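Local coordinates for serine protease inhibitor (Thermoanaerobacter tengcongensis, PDB 2PEF), which probably inhibits serine endopeptidases as a member of the serpin family and is captured here in its latent state, with the reactive-centre loop inserted into its main beta-sheet, at residues A[22-27]-A[272-277]; A[30-35]-A[363-368]; A[161-166]-A[326-331]; A[262-267]-A[349-354]. All blocks are in the same frame, centred on the assembly; numbering follows the deposited sequence. Where two conformers were deposited one is given.

Contact 1: residues A[22-27]-A[272-277]; sequences KNSIDD and IKMNET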
loop_
_atom_site.group_PDB
_atom_site.type_symbol
_atom_site.label_atom_id
_atom_site.label_comp_id
_atom_site.label_asym_id
_atom_site.label_seq_id
_atom_site.Cartn_x
_atom_site.Cartn_y
_atom_site.Cartn_z
ATOM N N LYS A 22 0.855 -11.287 0.479
ATOM C CA LYS A 22 0.697 -12.638 1.029
ATOM C C LYS A 22 1.571 -12.909 2.261
ATOM O O LYS A 22 1.376 -13.912 2.960
ATOM C CB LYS A 22 0.913 -13.701 -0.056
ATOM C CG LYS A 22 2.365 -13.936 -0.449
ATOM C CD LYS A 22 2.463 -14.677 -1.778
ATOM C CE LYS A 22 1.998 -16.118 -1.667
ATOM N NZ LYS A 22 2.149 -16.844 -2.962
ATOM N N ASN A 23 2.525 -12.019 2.516
ATOM C CA ASN A 23 3.367 -12.109 3.704
ATOM C C ASN A 23 3.012 -11.084 4.792
ATOM O O ASN A 23 3.688 -11.001 5.822
ATOM C CB ASN A 23 4.847 -12.024 3.313
ATOM C CG ASN A 23 5.317 -13.247 2.543
ATOM O OD1 ASN A 23 5.663 -13.159 1.362
ATOM N ND2 ASN A 23 5.324 -14.404 3.207
ATOM N N SER A 24 1.934 -10.334 4.564
ATOM C CA SER A 24 1.504 -9.258 5.465
ATOM C C SER A 24 0.119 -9.511 6.073
ATOM O O SER A 24 -0.510 -8.598 6.620
ATOM C CB SER A 24 1.502 -7.922 4.716
ATOM O OG SER A 24 2.780 -7.628 4.185
ATOM N N ILE A 25 -0.337 -10.757 5.988
ATOM C CA ILE A 25 -1.688 -11.140 6.395
ATOM C C ILE A 25 -1.777 -11.497 7.877
ATOM O O ILE A 25 -1.064 -12.385 8.365
ATOM C CB ILE A 25 -2.214 -12.330 5.535
ATOM C CG1 ILE A 25 -2.237 -11.960 4.049
ATOM C CG2 ILE A 25 -3.595 -12.802 6.002
ATOM C CD1 ILE A 25 -2.967 -10.676 3.736
ATOM N N ASP A 26 -2.669 -10.809 8.584
ATOM C CA ASP A 26 -2.951 -11.136 9.979
ATOM C C ASP A 26 -3.907 -12.320 10.074
ATOM O O ASP A 26 -4.712 -12.567 9.171
ATOM C CB ASP A 26 -3.519 -9.926 10.726
ATOM C CG ASP A 26 -3.416 -10.067 12.238
ATOM O OD1 ASP A 26 -4.187 -10.857 12.831
ATOM O OD2 ASP A 26 -2.566 -9.378 12.839
ATOM N N ASP A 27 -3.814 -13.039 11.186
ATOM C CA ASP A 27 -4.599 -14.240 11.414
ATOM C C ASP A 27 -6.048 -13.945 11.805
ATOM O O ASP A 27 -6.960 -14.710 11.469
ATOM C CB ASP A 27 -3.934 -15.077 12.507
ATOM C CG ASP A 27 -3.917 -16.548 12.179
ATOM O OD1 ASP A 27 -3.835 -16.891 10.979
ATOM O OD2 ASP A 27 -3.973 -17.364 13.119
ATOM N N ILE A 272 1.774 -2.556 10.090
ATOM C CA ILE A 272 2.660 -3.711 9.977
ATOM C C ILE A 272 4.127 -3.312 9.784
ATOM O O ILE A 272 4.434 -2.366 9.056
ATOM C CB ILE A 272 2.181 -4.700 8.868
ATOM C CG1 ILE A 272 2.946 -6.025 8.945
ATOM C CG2 ILE A 272 2.248 -4.068 7.463
ATOM C CD1 ILE A 272 2.190 -7.206 8.364
ATOM N N LYS A 273 5.015 -4.033 10.463
ATOM C CA LYS A 273 6.453 -3.907 10.259
ATOM C C LYS A 273 6.846 -4.840 9.117
ATOM O O LYS A 273 6.536 -6.035 9.147
ATOM C CB LYS A 273 7.194 -4.264 11.547
ATOM C CG LYS A 273 8.703 -4.077 11.499
ATOM C CD LYS A 273 9.310 -4.322 12.868
ATOM C CE LYS A 273 10.800 -4.580 12.776
ATOM N NZ LYS A 273 11.439 -4.681 14.117
ATOM N N MET A 274 7.508 -4.288 8.102
ATOM C CA MET A 274 7.776 -5.031 6.868
ATOM C C MET A 274 9.170 -5.663 6.766
ATOM O O MET A 274 9.495 -6.281 5.753
ATOM C CB MET A 274 7.490 -4.143 5.651
ATOM C CG MET A 274 6.012 -4.069 5.309
ATOM S SD MET A 274 5.655 -2.925 3.974
ATOM C CE MET A 274 3.984 -3.427 3.587
ATOM N N ASN A 275 9.973 -5.524 7.817
ATOM C CA ASN A 275 11.344 -6.041 7.826
ATOM C C ASN A 275 11.476 -7.492 7.358
ATOM O O ASN A 275 12.202 -7.769 6.402
ATOM C CB ASN A 275 11.972 -5.884 9.213
ATOM C CG ASN A 275 12.285 -4.443 9.553
ATOM O OD1 ASN A 275 11.517 -3.530 9.234
ATOM N ND2 ASN A 275 13.415 -4.231 10.215
ATOM N N GLU A 276 10.760 -8.395 8.027
ATOM C CA GLU A 276 10.845 -9.838 7.766
ATOM C C GLU A 276 10.389 -10.216 6.356
ATOM O O GLU A 276 11.013 -11.053 5.696
ATOM C CB GLU A 276 10.045 -10.623 8.809
ATOM C CG GLU A 276 10.741 -10.767 10.162
ATOM C CD GLU A 276 9.993 -11.685 11.124
ATOM O OE1 GLU A 276 8.887 -12.158 10.779
ATOM O OE2 GLU A 276 10.519 -11.939 12.229
ATOM N N THR A 277 9.304 -9.592 5.903
ATOM C CA THR A 277 8.814 -9.775 4.536
ATOM C C THR A 277 9.879 -9.369 3.518
ATOM O O THR A 277 10.153 -10.103 2.563
ATOM C CB THR A 277 7.522 -8.960 4.297
ATOM O OG1 THR A 277 6.488 -9.441 5.165
ATOM C CG2 THR A 277 7.058 -9.075 2.851
HETATM O O HOH W 1 6.582 -11.696 6.593
HETATM O O HOH W 2 4.897 -7.450 5.984
#
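Ile272 meets the flat peptide unit that follows Ser24 obliquely: its CD1 lies beyond the CA and O atoms and is raised out of the plane, 3.5 Å from Ser24 O. Ile272 CG1 is anti to the backbone N (chi1 -169°), and CD1, at the tip of this extended branch, also touches Ser24 CB at 3.8 Å. A long aliphatic chain suits the place, reaching from the strand end to a loop whose serine is small enough to let it come close. Ser24 O accepts a hydrogen bond from Tyr270 OH. On the helix that begins at Asn275, Thr277 turns both branches toward Asn23: OG1 lies 3.6 Å and CG2 3.7 Å from Asn23 CB. Two waters join the polar atoms. One gives a proton to Asn23 O at 3.1 Å, the other to Ser24 OG at 2.8 Å, and each lies 2.7 Å from Thr277 OG1. Ser24 OG also bonds to Leu20 O at the end of helix 7-22. The joint is thus wet but partly apolar: water links the hydroxyls of buried Ser24 and Thr277 and the carbonyl of the more exposed Asn23, while one isoleucine methyl makes the apolar contact beside the strand.

Contact 2: residues A[30-35]-A[363-368]; sequences NSLISP and PIFIGT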
loop_
_atom_site.group_PDB
_atom_site.type_symbol
_atom_site.label_atom_id
_atom_site.label_comp_id
_atom_site.label_asym_id
_atom_site.label_seq_id
_atom_site.Cartn_x
_atom_site.Cartn_y
_atom_site.Cartn_z
ATOM N N ASN A 30 -8.273 -7.692 10.303
ATOM C CA ASN A 30 -8.308 -7.280 8.902
ATOM C C ASN A 30 -6.968 -6.692 8.491
ATOM O O ASN A 30 -6.397 -5.868 9.208
ATOM C CB ASN A 30 -9.385 -6.225 8.664
ATOM C CG ASN A 30 -10.786 -6.724 8.953
ATOM O OD1 ASN A 30 -11.003 -7.889 9.290
ATOM N ND2 ASN A 30 -11.755 -5.829 8.814
ATOM N N SER A 31 -6.475 -7.112 7.333
ATOM C CA SER A 31 -5.223 -6.596 6.806
ATOM C C SER A 31 -5.473 -5.613 5.666
ATOM O O SER A 31 -6.494 -5.693 4.973
ATOM C CB SER A 31 -4.344 -7.752 6.329
ATOM O OG SER A 31 -4.135 -8.679 7.379
ATOM N N LEU A 32 -4.548 -4.676 5.488
ATOM C CA LEU A 32 -4.605 -3.739 4.367
ATOM C C LEU A 32 -3.223 -3.196 4.093
ATOM O O LEU A 32 -2.583 -2.644 4.984
ATOM C CB LEU A 32 -5.546 -2.574 4.660
ATOM C CG LEU A 32 -5.656 -1.489 3.580
ATOM C CD1 LEU A 32 -6.365 -1.997 2.320
ATOM C CD2 LEU A 32 -6.367 -0.275 4.130
ATOM N N ILE A 33 -2.761 -3.358 2.860
ATOM C CA ILE A 33 -1.497 -2.751 2.466
ATOM C C ILE A 33 -1.654 -1.995 1.156
ATOM O O ILE A 33 -2.547 -2.293 0.358
ATOM C CB ILE A 33 -0.324 -3.770 2.376
ATOM C CG1 ILE A 33 -0.512 -4.745 1.213
ATOM C CG2 ILE A 33 -0.120 -4.500 3.718
ATOM C CD1 ILE A 33 0.796 -5.315 0.696
ATOM N N SER A 34 -0.803 -0.992 0.970
ATOM C CA SER A 34 -0.635 -0.346 -0.321
ATOM C C SER A 34 0.730 -0.701 -0.876
ATOM O O SER A 34 1.748 -0.164 -0.418
ATOM C CB SER A 34 -0.762 1.171 -0.209
ATOM O OG SER A 34 -0.452 1.788 -1.440
ATOM N N PRO A 35 0.766 -1.621 -1.854
ATOM C CA PRO A 35 2.031 -1.974 -2.488
ATOM C C PRO A 35 2.691 -0.760 -3.135
ATOM O O PRO A 35 3.912 -0.635 -3.087
ATOM C CB PRO A 35 1.619 -3.007 -3.538
ATOM C CG PRO A 35 0.333 -3.564 -3.037
ATOM C CD PRO A 35 -0.358 -2.409 -2.397
ATOM N N PRO A 363 -2.753 -3.499 -8.040
ATOM C CA PRO A 363 -3.456 -3.127 -6.813
ATOM C C PRO A 363 -2.807 -1.958 -6.070
ATOM O O PRO A 363 -1.711 -2.100 -5.510
ATOM C CB PRO A 363 -3.384 -4.403 -5.977
ATOM C CG PRO A 363 -2.106 -5.053 -6.393
ATOM C CD PRO A 363 -1.877 -4.672 -7.842
ATOM N N ILE A 364 -3.488 -0.815 -6.069
ATOM C CA ILE A 364 -3.061 0.340 -5.275
ATOM C C ILE A 364 -3.161 0.001 -3.788
ATOM O O ILE A 364 -2.251 0.299 -3.017
ATOM C CB ILE A 364 -3.903 1.611 -5.597
ATOM C CG1 ILE A 364 -3.920 1.901 -7.108
ATOM C CG2 ILE A 364 -3.426 2.821 -4.784
ATOM C CD1 ILE A 364 -2.567 2.248 -7.721
ATOM N N PHE A 365 -4.280 -0.620 -3.416
ATOM C CA PHE A 365 -4.513 -1.173 -2.086
ATOM C C PHE A 365 -4.980 -2.615 -2.232
ATOM O O PHE A 365 -5.676 -2.963 -3.196
ATOM C CB PHE A 365 -5.586 -0.367 -1.348
ATOM C CG PHE A 365 -5.124 0.986 -0.883
ATOM C CD1 PHE A 365 -5.161 2.088 -1.739
ATOM C CD2 PHE A 365 -4.669 1.166 0.424
ATOM C CE1 PHE A 365 -4.742 3.345 -1.305
ATOM C CE2 PHE A 365 -4.244 2.415 0.866
ATOM C CZ PHE A 365 -4.279 3.507 0.004
ATOM N N ILE A 366 -4.588 -3.458 -1.283
ATOM C CA ILE A 366 -5.050 -4.849 -1.252
ATOM C C ILE A 366 -5.178 -5.302 0.206
ATOM O O ILE A 366 -4.321 -4.998 1.039
ATOM C CB ILE A 366 -4.158 -5.793 -2.121
ATOM C CG1 ILE A 366 -4.748 -7.208 -2.183
ATOM C CG2 ILE A 366 -2.705 -5.797 -1.633
ATOM C CD1 ILE A 366 -4.196 -8.060 -3.329
ATOM N N GLY A 367 -6.267 -5.994 0.518
ATOM C CA GLY A 367 -6.537 -6.352 1.906
ATOM C C GLY A 367 -7.516 -7.479 2.134
ATOM O O GLY A 367 -7.982 -8.121 1.193
ATOM N N THR A 368 -7.811 -7.716 3.407
ATOM C CA THR A 368 -8.730 -8.772 3.807
ATOM C C THR A 368 -9.755 -8.210 4.766
ATOM O O THR A 368 -9.435 -7.350 5.590
ATOM C CB THR A 368 -8.003 -9.937 4.516
ATOM O OG1 THR A 368 -7.231 -9.428 5.611
ATOM C CG2 THR A 368 -7.080 -10.675 3.556
HETATM O O HOH W 3 -6.137 -10.504 7.805
#
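Thr368 grips Ser31 through both its backbone and its side chain. Its N donates to Ser31 O at 2.9 Å, while its OG1, held between the backbone N and the carbonyl carbon (chi1 54°), accepts from Ser31 N at 3.0 Å and gives its own proton to a water shared with Ser31 OG, which is also bonded to Asp26 N. The threonine hydroxyl takes the N-H of Ser31 in place of a backbone carbonyl. Ile366 forms the antiparallel hydrogen-bonded pair with Ile33. Their side chains run side by side, and Ile366 CG2 touches Ile33 CG1 at 3.7 Å and Pro35 CG at 4.0 Å. Phe365 offers one ring face to Ser34 CB, a CH-pi contact 4.1 Å from the ring centroid. Ser34 OG donates to Ile364 O at 2.8 Å and also takes the N-H of Ser37, as an N-cap should. Gly367 suits its place because a CB would collide with Ser31 O, only 3.1 Å from its CA. Ile364 and Phe365, both facing Ile355, make a classic beta bulge. The arrangement is that of serpin sheet B, where a short edge strand, just before helix 35-46, pairs with the C-terminal strand 362-372.

Contact 3: residues A[161-166]-A[326-331]; sequences INAVAF and GAVTSV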
loop_
_atom_site.group_PDB
_atom_site.type_symbol
_atom_site.label_atom_id
_atom_site.label_comp_id
_atom_site.label_asym_id
_atom_site.label_seq_id
_atom_site.Cartn_x
_atom_site.Cartn_y
_atom_site.Cartn_z
ATOM N N ILE A 161 9.764 8.881 3.792
ATOM C CA ILE A 161 8.338 8.644 3.998
ATOM C C ILE A 161 7.568 8.819 2.702
ATOM O O ILE A 161 7.765 9.798 1.980
ATOM C CB ILE A 161 7.732 9.588 5.083
ATOM C CG1 ILE A 161 8.516 9.489 6.398
ATOM C CG2 ILE A 161 6.252 9.254 5.319
ATOM C CD1 ILE A 161 8.191 10.566 7.413
ATOM N N ASN A 162 6.696 7.857 2.410
ATOM C CA ASN A 162 5.701 8.025 1.361
ATOM C C ASN A 162 4.289 8.038 1.936
ATOM O O ASN A 162 4.007 7.337 2.904
ATOM C CB ASN A 162 5.819 6.909 0.329
ATOM C CG ASN A 162 4.616 6.843 -0.588
ATOM O OD1 ASN A 162 3.624 6.194 -0.271
ATOM N ND2 ASN A 162 4.689 7.536 -1.720
ATOM N N ALA A 163 3.415 8.831 1.324
ATOM C CA ALA A 163 1.984 8.800 1.611
ATOM C C ALA A 163 1.164 8.687 0.330
ATOM O O ALA A 163 1.492 9.300 -0.688
ATOM C CB ALA A 163 1.563 10.028 2.409
ATOM N N VAL A 164 0.110 7.877 0.392
ATOM C CA VAL A 164 -0.853 7.730 -0.698
ATOM C C VAL A 164 -2.245 8.018 -0.144
ATOM O O VAL A 164 -2.604 7.507 0.922
ATOM C CB VAL A 164 -0.804 6.302 -1.311
ATOM C CG1 VAL A 164 -1.961 6.079 -2.295
ATOM C CG2 VAL A 164 0.513 6.062 -2.001
ATOM N N ALA A 165 -3.018 8.851 -0.849
ATOM C CA ALA A 165 -4.393 9.155 -0.449
ATOM C C ALA A 165 -5.359 8.891 -1.601
ATOM O O ALA A 165 -5.199 9.451 -2.682
ATOM C CB ALA A 165 -4.506 10.602 0.020
ATOM N N PHE A 166 -6.345 8.030 -1.356
ATOM C CA PHE A 166 -7.343 7.647 -2.364
ATOM C C PHE A 166 -8.733 8.056 -1.882
ATOM O O PHE A 166 -9.097 7.796 -0.737
ATOM C CB PHE A 166 -7.277 6.134 -2.606
ATOM C CG PHE A 166 -8.283 5.616 -3.604
ATOM C CD1 PHE A 166 -8.017 5.657 -4.971
ATOM C CD2 PHE A 166 -9.479 5.052 -3.170
ATOM C CE1 PHE A 166 -8.934 5.167 -5.892
ATOM C CE2 PHE A 166 -10.404 4.554 -4.084
ATOM C CZ PHE A 166 -10.133 4.617 -5.445
ATOM N N GLY A 326 -6.022 5.234 2.645
ATOM C CA GLY A 326 -4.786 5.958 2.886
ATOM C C GLY A 326 -3.672 5.023 3.310
ATOM O O GLY A 326 -3.919 3.980 3.920
ATOM N N ALA A 327 -2.445 5.402 2.978
ATOM C CA ALA A 327 -1.279 4.623 3.361
ATOM C C ALA A 327 -0.076 5.509 3.616
ATOM O O ALA A 327 0.098 6.554 2.986
ATOM C CB ALA A 327 -0.947 3.590 2.300
ATOM N N VAL A 328 0.737 5.087 4.572
ATOM C CA VAL A 328 2.038 5.682 4.791
ATOM C C VAL A 328 3.041 4.550 4.902
ATOM O O VAL A 328 2.756 3.515 5.507
ATOM C CB VAL A 328 2.082 6.541 6.082
ATOM C CG1 VAL A 328 3.504 7.026 6.369
ATOM C CG2 VAL A 328 1.133 7.730 5.972
ATOM N N THR A 329 4.191 4.740 4.266
ATOM C CA THR A 329 5.336 3.859 4.464
ATOM C C THR A 329 6.524 4.703 4.914
ATOM O O THR A 329 6.883 5.677 4.260
ATOM C CB THR A 329 5.700 3.075 3.187
ATOM O OG1 THR A 329 4.519 2.495 2.622
ATOM C CG2 THR A 329 6.709 1.970 3.509
ATOM N N SER A 330 7.113 4.328 6.043
ATOM C CA SER A 330 8.282 5.034 6.550
ATOM C C SER A 330 9.498 4.114 6.613
ATOM O O SER A 330 9.374 2.901 6.821
ATOM C CB SER A 330 7.999 5.664 7.918
ATOM O OG SER A 330 7.634 4.677 8.861
ATOM N N VAL A 331 10.673 4.706 6.411
ATOM C CA VAL A 331 11.939 3.990 6.503
ATOM C C VAL A 331 12.800 4.661 7.573
ATOM O O VAL A 331 13.023 5.876 7.530
ATOM C CB VAL A 331 12.673 3.970 5.137
ATOM C CG1 VAL A 331 14.050 3.314 5.259
ATOM C CG2 VAL A 331 11.829 3.262 4.081
#
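Ile161 overlaps Val328 across the two strands, its CG2 resting 3.7 Å from Val328 CG1 as the side chains cross obliquely. Each of these methyls is anti to its own backbone N, the valine one by chi1 174°. The other branch of the isoleucine, CG1, leans on Ser330 CB at 4.1 Å, so the larger side chain spans two residues of the partner strand. Further along the same face, Ala163 CB lies 4.3 Å from Val328 CG2; a short side chain is well matched to a valine directly opposite. Val328 and Ser330 are covered on this side by Ile148.

The backbones run antiparallel, at 173°, and are joined by two hydrogen-bonded pairs. Asn162 N donates to Thr329 O at 2.9 Å and Thr329 N answers to Asn162 O; Val164 and Ala327 repeat the exchange. Between them CA-H groups meet carbonyl oxygens, as from Val328 CA to Asn162 O at 3.2 Å.

The opposite face, with Asn162, Val164, Ala327 and Thr329, looks toward helix 35-46. There the amide of Asn162 is fixed by bonds from OD1 to Ser37 OG and from ND2 to Asn93 OD1, which satisfies a buried polar group and explains an asparagine in the middle of a strand. Thr329 OG1, in one of its two conformers, also reaches Ser37 OG.

Strand 322-331 corresponds to the N-terminal part of the reactive-centre loop, inserted as a further strand of sheet A beside strand 158-169. Such insertion is typical of the relaxed serpin fold, shared by latent and cleaved forms; this crystal holds the latent one.

Contact 4: residues A[262-267]-A[349-354]; sequences SLPKFK and RPFIFA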
loop_
_atom_site.group_PDB
_atom_site.type_symbol
_atom_site.label_atom_id
_atom_site.label_comp_id
_atom_site.label_asym_id
_atom_site.label_seq_id
_atom_site.Cartn_x
_atom_site.Cartn_y
_atom_site.Cartn_z
ATOM N N SER A 262 -23.185 -7.950 -3.127
ATOM C CA SER A 262 -23.428 -7.429 -1.792
ATOM C C SER A 262 -22.095 -7.132 -1.118
ATOM O O SER A 262 -21.220 -7.998 -1.042
ATOM C CB SER A 262 -24.252 -8.420 -0.969
ATOM O OG SER A 262 -24.285 -8.054 0.399
ATOM N N LEU A 263 -21.961 -5.900 -0.635
ATOM C CA LEU A 263 -20.735 -5.437 -0.005
ATOM C C LEU A 263 -21.059 -4.765 1.325
ATOM O O LEU A 263 -21.885 -3.855 1.378
ATOM C CB LEU A 263 -20.007 -4.452 -0.927
ATOM C CG LEU A 263 -18.640 -3.913 -0.503
ATOM C CD1 LEU A 263 -17.601 -5.034 -0.470
ATOM C CD2 LEU A 263 -18.201 -2.804 -1.448
ATOM N N PRO A 264 -20.420 -5.219 2.421
ATOM C CA PRO A 264 -20.703 -4.502 3.663
ATOM C C PRO A 264 -20.001 -3.154 3.677
ATOM O O PRO A 264 -18.939 -3.002 3.071
ATOM C CB PRO A 264 -20.070 -5.394 4.735
ATOM C CG PRO A 264 -18.953 -6.098 4.019
ATOM C CD PRO A 264 -19.468 -6.330 2.625
ATOM N N LYS A 265 -20.582 -2.183 4.372
ATOM C CA LYS A 265 -19.824 -0.992 4.735
ATOM C C LYS A 265 -18.741 -1.453 5.703
ATOM O O LYS A 265 -19.011 -2.242 6.619
ATOM C CB LYS A 265 -20.722 0.044 5.399
ATOM C CG LYS A 265 -21.792 0.604 4.485
ATOM C CD LYS A 265 -22.462 1.827 5.093
ATOM C CE LYS A 265 -23.658 2.262 4.264
ATOM N NZ LYS A 265 -24.416 3.371 4.914
ATOM N N PHE A 266 -17.511 -0.996 5.497
ATOM C CA PHE A 266 -16.442 -1.338 6.440
ATOM C C PHE A 266 -15.392 -0.251 6.571
ATOM O O PHE A 266 -15.166 0.525 5.643
ATOM C CB PHE A 266 -15.818 -2.716 6.142
ATOM C CG PHE A 266 -15.044 -2.791 4.851
ATOM C CD1 PHE A 266 -13.685 -2.499 4.825
ATOM C CD2 PHE A 266 -15.668 -3.181 3.669
ATOM C CE1 PHE A 266 -12.955 -2.575 3.640
ATOM C CE2 PHE A 266 -14.941 -3.260 2.473
ATOM C CZ PHE A 266 -13.583 -2.960 2.464
ATOM N N LYS A 267 -14.768 -0.211 7.744
ATOM C CA LYS A 267 -13.767 0.786 8.074
ATOM C C LYS A 267 -12.811 0.186 9.085
ATOM O O LYS A 267 -13.239 -0.369 10.100
ATOM C CB LYS A 267 -14.437 2.034 8.661
ATOM C CG LYS A 267 -13.491 3.187 8.940
ATOM C CD LYS A 267 -14.210 4.342 9.616
ATOM N NZ LYS A 267 -14.687 7.453 7.085
ATOM N N ARG A 349 -18.170 -15.459 5.907
ATOM C CA ARG A 349 -17.801 -15.280 4.512
ATOM C C ARG A 349 -16.786 -14.136 4.387
ATOM O O ARG A 349 -17.107 -13.071 3.844
ATOM C CB ARG A 349 -19.036 -15.024 3.643
ATOM C CG ARG A 349 -20.084 -16.129 3.714
ATOM C CD ARG A 349 -20.982 -16.113 2.493
ATOM N NE ARG A 349 -21.779 -14.891 2.412
ATOM C CZ ARG A 349 -22.358 -14.446 1.302
ATOM N NH1 ARG A 349 -22.226 -15.113 0.163
ATOM N NH2 ARG A 349 -23.063 -13.322 1.328
ATOM N N PRO A 350 -15.550 -14.360 4.877
ATOM C CA PRO A 350 -14.538 -13.316 4.760
ATOM C C PRO A 350 -14.131 -13.179 3.301
ATOM O O PRO A 350 -14.401 -14.082 2.498
ATOM C CB PRO A 350 -13.376 -13.852 5.601
ATOM C CG PRO A 350 -13.544 -15.324 5.567
ATOM C CD PRO A 350 -15.013 -15.571 5.529
ATOM N N PHE A 351 -13.511 -12.056 2.955
ATOM C CA PHE A 351 -13.152 -11.802 1.569
ATOM C C PHE A 351 -11.880 -10.988 1.413
ATOM O O PHE A 351 -11.452 -10.301 2.335
ATOM C CB PHE A 351 -14.315 -11.147 0.810
ATOM C CG PHE A 351 -14.722 -9.798 1.338
ATOM C CD1 PHE A 351 -14.162 -8.631 0.812
ATOM C CD2 PHE A 351 -15.687 -9.685 2.333
ATOM C CE1 PHE A 351 -14.546 -7.380 1.285
ATOM C CE2 PHE A 351 -16.076 -8.437 2.812
ATOM C CZ PHE A 351 -15.508 -7.283 2.282
ATOM N N ILE A 352 -11.289 -11.100 0.229
ATOM C CA ILE A 352 -10.099 -10.355 -0.150
ATOM C C ILE A 352 -10.585 -9.239 -1.058
ATOM O O ILE A 352 -11.534 -9.426 -1.815
ATOM C CB ILE A 352 -9.076 -11.274 -0.893
ATOM C CG1 ILE A 352 -8.429 -12.273 0.075
ATOM C CG2 ILE A 352 -7.972 -10.466 -1.594
ATOM C CD1 ILE A 352 -9.250 -13.508 0.357
ATOM N N PHE A 353 -9.969 -8.069 -0.967
ATOM C CA PHE A 353 -10.328 -6.989 -1.876
ATOM C C PHE A 353 -9.094 -6.241 -2.344
ATOM O O PHE A 353 -8.025 -6.328 -1.728
ATOM C CB PHE A 353 -11.327 -6.024 -1.225
ATOM C CG PHE A 353 -10.740 -5.227 -0.106
ATOM C CD1 PHE A 353 -10.118 -4.005 -0.351
ATOM C CD2 PHE A 353 -10.809 -5.697 1.194
ATOM C CE1 PHE A 353 -9.559 -3.274 0.690
ATOM C CE2 PHE A 353 -10.250 -4.975 2.243
ATOM C CZ PHE A 353 -9.628 -3.757 1.991
ATOM N N ALA A 354 -9.262 -5.499 -3.434
ATOM C CA ALA A 354 -8.221 -4.630 -3.936
ATOM C C ALA A 354 -8.857 -3.407 -4.572
ATOM O O ALA A 354 -9.965 -3.477 -5.108
ATOM C CB ALA A 354 -7.356 -5.351 -4.932
#
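Phe351 drives the tip of its ring into a hollow lined by Leu263, Pro264 and Phe266. Pro264 comes tip to tip at the ring edge, with CG 3.9 Å from Phe351 CE2, and Phe266 CE2 lies near the same ring plane, 4.1 Å from Phe351 CZ. In the conformer described, Leu263 crosses it at about a right angle, with CD1 near CZ. Phe266 is the bump for a second hollow, between Phe351 and Phe353: its CZ stands over one face of Phe353, while its CE1 is 3.9 Å from Phe353 CE2. These two rings are inclined at 52°, with centroids 5.2 Å apart. All three phenylalanines hold CG between the backbone N and the carbonyl carbon (chi1 67° in Phe266), projecting their rings toward the other segment. Large flat rings suit the place because the backbones stay far apart, about 10.0 Å between Leu263 CA and Phe351 CA, while the compact proline makes a firm wall. Phe224 and Leu372 close further sides of the cluster. The aromatic cluster joins strand 345-357 of sheet B to the place where strand 255-273 passes from sheet C to sheet A, part of the serpin core.

From the N terminus, the loop after helix 7-22 enters contact 1, closing a long loop onto the junction of strand 255-273 and helix 275-280. A few residues later contact 2 closes a longer one, bringing strand 32-33 to the C-terminal strand 362-372. Contact 3 brings strand 322-331 back to strand 158-169, and contact 4 strand 345-357 to strand 255-273; both loops lie within that span and cross each other, while contact 1 crosses all three. Contact 2 is the hub: Asp26 N to Ser31 OG links it to contact 1, Phe365 against Ala327 to contact 3, and Gly367 N to Phe353 O to contact 4. Together they tie helix 7-22, the inserted strand and the core into one body.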